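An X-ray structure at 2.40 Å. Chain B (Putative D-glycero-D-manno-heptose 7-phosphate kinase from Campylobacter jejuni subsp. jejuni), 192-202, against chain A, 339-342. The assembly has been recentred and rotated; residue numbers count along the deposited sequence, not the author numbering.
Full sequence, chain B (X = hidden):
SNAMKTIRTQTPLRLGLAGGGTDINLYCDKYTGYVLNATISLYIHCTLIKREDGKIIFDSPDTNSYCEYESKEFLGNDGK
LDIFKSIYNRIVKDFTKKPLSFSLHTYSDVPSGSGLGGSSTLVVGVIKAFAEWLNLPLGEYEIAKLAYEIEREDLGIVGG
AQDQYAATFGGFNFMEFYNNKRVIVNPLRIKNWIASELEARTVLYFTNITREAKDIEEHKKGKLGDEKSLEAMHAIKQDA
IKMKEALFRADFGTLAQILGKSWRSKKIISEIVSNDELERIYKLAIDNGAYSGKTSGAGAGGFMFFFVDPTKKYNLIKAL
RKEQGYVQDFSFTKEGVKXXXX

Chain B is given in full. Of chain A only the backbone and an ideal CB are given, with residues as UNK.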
# COMPACT_ATOMS: atom_id res chain seq x y z
N ASN B 192 -12.46 9.43 -4.41
CA ASN B 192 -11.37 8.95 -3.56
C ASN B 192 -11.68 8.84 -2.07
O ASN B 192 -11.39 7.82 -1.44
CB ASN B 192 -10.11 9.80 -3.79
CG ASN B 192 -9.44 9.50 -5.13
OD1 ASN B 192 -9.97 8.74 -5.96
ND2 ASN B 192 -8.28 10.09 -5.34
N TRP B 193 -12.32 9.86 -1.52
CA TRP B 193 -12.63 9.82 -0.11
C TRP B 193 -13.56 8.68 0.29
O TRP B 193 -13.56 8.25 1.44
CB TRP B 193 -13.14 11.16 0.39
CG TRP B 193 -14.50 11.51 -0.00
CD1 TRP B 193 -14.88 12.25 -1.09
CD2 TRP B 193 -15.70 11.15 0.68
NE1 TRP B 193 -16.26 12.37 -1.12
CE2 TRP B 193 -16.78 11.71 -0.04
CE3 TRP B 193 -15.97 10.39 1.83
CZ2 TRP B 193 -18.11 11.54 0.35
CZ3 TRP B 193 -17.30 10.22 2.23
CH2 TRP B 193 -18.35 10.80 1.49
N ILE B 194 -14.37 8.18 -0.65
CA ILE B 194 -15.26 7.05 -0.32
C ILE B 194 -14.41 5.82 -0.03
O ILE B 194 -14.62 5.13 0.95
CB ILE B 194 -16.27 6.74 -1.44
CG1 ILE B 194 -17.21 7.94 -1.61
CG2 ILE B 194 -17.05 5.48 -1.10
CD1 ILE B 194 -18.26 7.78 -2.70
N ALA B 195 -13.46 5.55 -0.91
CA ALA B 195 -12.52 4.45 -0.72
C ALA B 195 -11.74 4.66 0.59
O ALA B 195 -11.52 3.72 1.35
CB ALA B 195 -11.54 4.38 -1.89
N SER B 196 -11.34 5.90 0.83
CA SER B 196 -10.57 6.23 2.02
C SER B 196 -11.36 5.97 3.28
O SER B 196 -10.79 5.45 4.25
CB SER B 196 -10.11 7.68 1.99
OG SER B 196 -9.22 7.88 0.92
N GLU B 197 -12.65 6.32 3.27
CA GLU B 197 -13.51 6.10 4.42
C GLU B 197 -13.74 4.60 4.60
O GLU B 197 -13.74 4.10 5.72
CB GLU B 197 -14.84 6.83 4.23
CG GLU B 197 -15.85 6.66 5.37
CD GLU B 197 -15.38 7.22 6.69
OE1 GLU B 197 -14.53 8.13 6.68
OE2 GLU B 197 -15.87 6.76 7.76
N LEU B 198 -13.95 3.88 3.51
CA LEU B 198 -14.13 2.45 3.60
C LEU B 198 -12.89 1.81 4.20
O LEU B 198 -13.02 0.99 5.10
CB LEU B 198 -14.44 1.84 2.25
CG LEU B 198 -15.91 1.76 1.88
CD1 LEU B 198 -16.08 1.37 0.42
CD2 LEU B 198 -16.62 0.74 2.78
N GLU B 199 -11.70 2.21 3.73
CA GLU B 199 -10.43 1.68 4.28
C GLU B 199 -10.27 2.01 5.75
O GLU B 199 -9.77 1.19 6.51
CB GLU B 199 -9.23 2.28 3.55
CG GLU B 199 -9.15 1.89 2.09
CD GLU B 199 -8.31 2.85 1.27
OE1 GLU B 199 -7.69 3.77 1.84
OE2 GLU B 199 -8.27 2.69 0.04
N ALA B 200 -10.66 3.22 6.15
CA ALA B 200 -10.57 3.63 7.55
C ALA B 200 -11.47 2.78 8.45
O ALA B 200 -11.17 2.65 9.63
CB ALA B 200 -10.95 5.08 7.71
N ARG B 201 -12.54 2.20 7.90
CA ARG B 201 -13.47 1.38 8.68
C ARG B 201 -13.26 -0.10 8.51
O ARG B 201 -14.07 -0.89 8.94
CB ARG B 201 -14.90 1.60 8.24
CG ARG B 201 -15.34 3.02 8.18
CD ARG B 201 -16.83 3.06 8.00
NE ARG B 201 -17.29 4.43 7.91
CZ ARG B 201 -18.55 4.80 8.10
NH1 ARG B 201 -19.47 3.90 8.43
NH2 ARG B 201 -18.88 6.08 7.99
N THR B 202 -12.17 -0.49 7.89
CA THR B 202 -11.98 -1.88 7.56
C THR B 202 -10.74 -2.51 8.14
O THR B 202 -9.67 -1.88 8.20
CB THR B 202 -11.87 -2.02 6.03
OG1 THR B 202 -13.16 -1.78 5.45
CG2 THR B 202 -11.44 -3.41 5.65
N UNK A 339 -7.67 14.78 3.36
CA UNK A 339 -8.70 14.90 4.38
C UNK A 339 -10.05 14.85 3.76
O UNK A 339 -10.21 15.17 2.60
CB UNK A 339 -8.54 16.19 5.18
N UNK A 340 -11.04 14.48 4.57
CA UNK A 340 -12.42 14.42 4.12
C UNK A 340 -13.33 14.58 5.32
O UNK A 340 -12.91 14.38 6.45
CB UNK A 340 -12.71 13.11 3.38
N UNK A 341 -14.56 14.95 5.03
CA UNK A 341 -15.58 15.21 6.03
C UNK A 341 -16.64 14.13 5.84
O UNK A 341 -16.93 13.75 4.72
CB UNK A 341 -16.16 16.62 5.90
N UNK A 342 -17.19 13.62 6.93
CA UNK A 342 -18.20 12.58 6.84
C UNK A 342 -19.25 12.83 7.93
O UNK A 342 -20.41 12.46 7.80
OXT UNK A 342 -18.98 13.46 8.96
CB UNK A 342 -17.57 11.19 6.98

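Residues 192-200 of chain B form a helix. The chain A segment runs across it almost at right angles, as a strand through position 341.

Position 339 has extended backbone angles, and its CA-to-CB bond points away from the helix. No atom of the chain B stretch lies within 5.5 Å of the ideal CB. Small, polar or larger side chains would all be compatible with it. The deposited residue is Ser A339. Its OG is hydrogen-bonded elsewhere in the structure.

Position 340 is also extended, but its CA-to-CB bond points toward chain B. The ideal CB is 3.6 Å from CB of Trp B193. Beyond it lie the CB of Ser B196 and the carboxylate of Glu B197. A flat side chain could lie on the helix surface, and a donor at its edge could meet the acid. Tryptophan fits both features; histidine, tyrosine, glutamine or a long basic side chain could also be considered. The residue is Trp A340, with chi1 in the p well. Its NE1 donates a nearly straight hydrogen bond to OE1 of Glu B197, at 2.7 Å. The carboxylate oxygen lies near the ring plane, where the indole N-H points. One ring face covers Ser B196, whose CB sits 3.7 Å from the centroid of the six-membered ring of Trp A340, a CH-pi contact. Trp B193 also packs here, CB to CB of Trp A340 at 3.6 Å. The two indoles are near parallel but slid apart, so they barely overlap.

Position 341 turns its CA-to-CB bond away again, as alternation along a strand predicts. The ideal CB has nothing of the chain B stretch within 5.5 Å. A long polar or charged side chain would suit, among many others. The residue is Arg A341. Its guanidinium is hydrogen-bonded elsewhere in the structure. Its backbone O lies over one face of the Trp B193 ring, 4.3 Å from CZ3 of Trp B193.

Position 342 ends the chain, and its CA-to-CB bond points toward chain B. The ideal CB is 4.3 Å from OE1 of Glu B197 and 4.9 Å from CZ3 of Trp B193. A branched or long aliphatic residue could pack here; a polar one could approach Glu B197 or Arg B201. The residue is Ile A342. Its CG1 is 4.3 Å from CZ3 of Trp B193, an apolar contact. Its CD1 reaches 3.9 Å from NH2 of Arg B201, at the guanidinium edge. That arginine is salt-bridged to Glu B197.

Chain A, residues 339-342: SWRI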
# COMPACT_ATOMS: atom_id res chain seq x y z
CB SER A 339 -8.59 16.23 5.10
OG SER A 339 -8.82 17.23 4.16
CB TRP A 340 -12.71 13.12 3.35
CG TRP A 340 -12.54 11.81 4.13
CD1 TRP A 340 -13.53 11.07 4.70
CD2 TRP A 340 -11.32 11.09 4.37
NE1 TRP A 340 -13.01 9.93 5.27
CE2 TRP A 340 -11.66 9.92 5.07
CE3 TRP A 340 -9.98 11.32 4.04
CZ2 TRP A 340 -10.70 8.99 5.49
CZ3 TRP A 340 -9.02 10.38 4.45
CH2 TRP A 340 -9.39 9.24 5.16
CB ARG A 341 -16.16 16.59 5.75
CG ARG A 341 -16.78 17.31 6.93
CD ARG A 341 -17.32 18.67 6.51
NE ARG A 341 -17.31 19.64 7.61
CZ ARG A 341 -16.41 20.62 7.77
NH1 ARG A 341 -16.50 21.42 8.83
NH2 ARG A 341 -15.42 20.82 6.89
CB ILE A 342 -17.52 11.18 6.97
CG1 ILE A 342 -18.37 10.06 6.34
CG2 ILE A 342 -17.11 10.90 8.42
CD1 ILE A 342 -19.68 9.75 7.01
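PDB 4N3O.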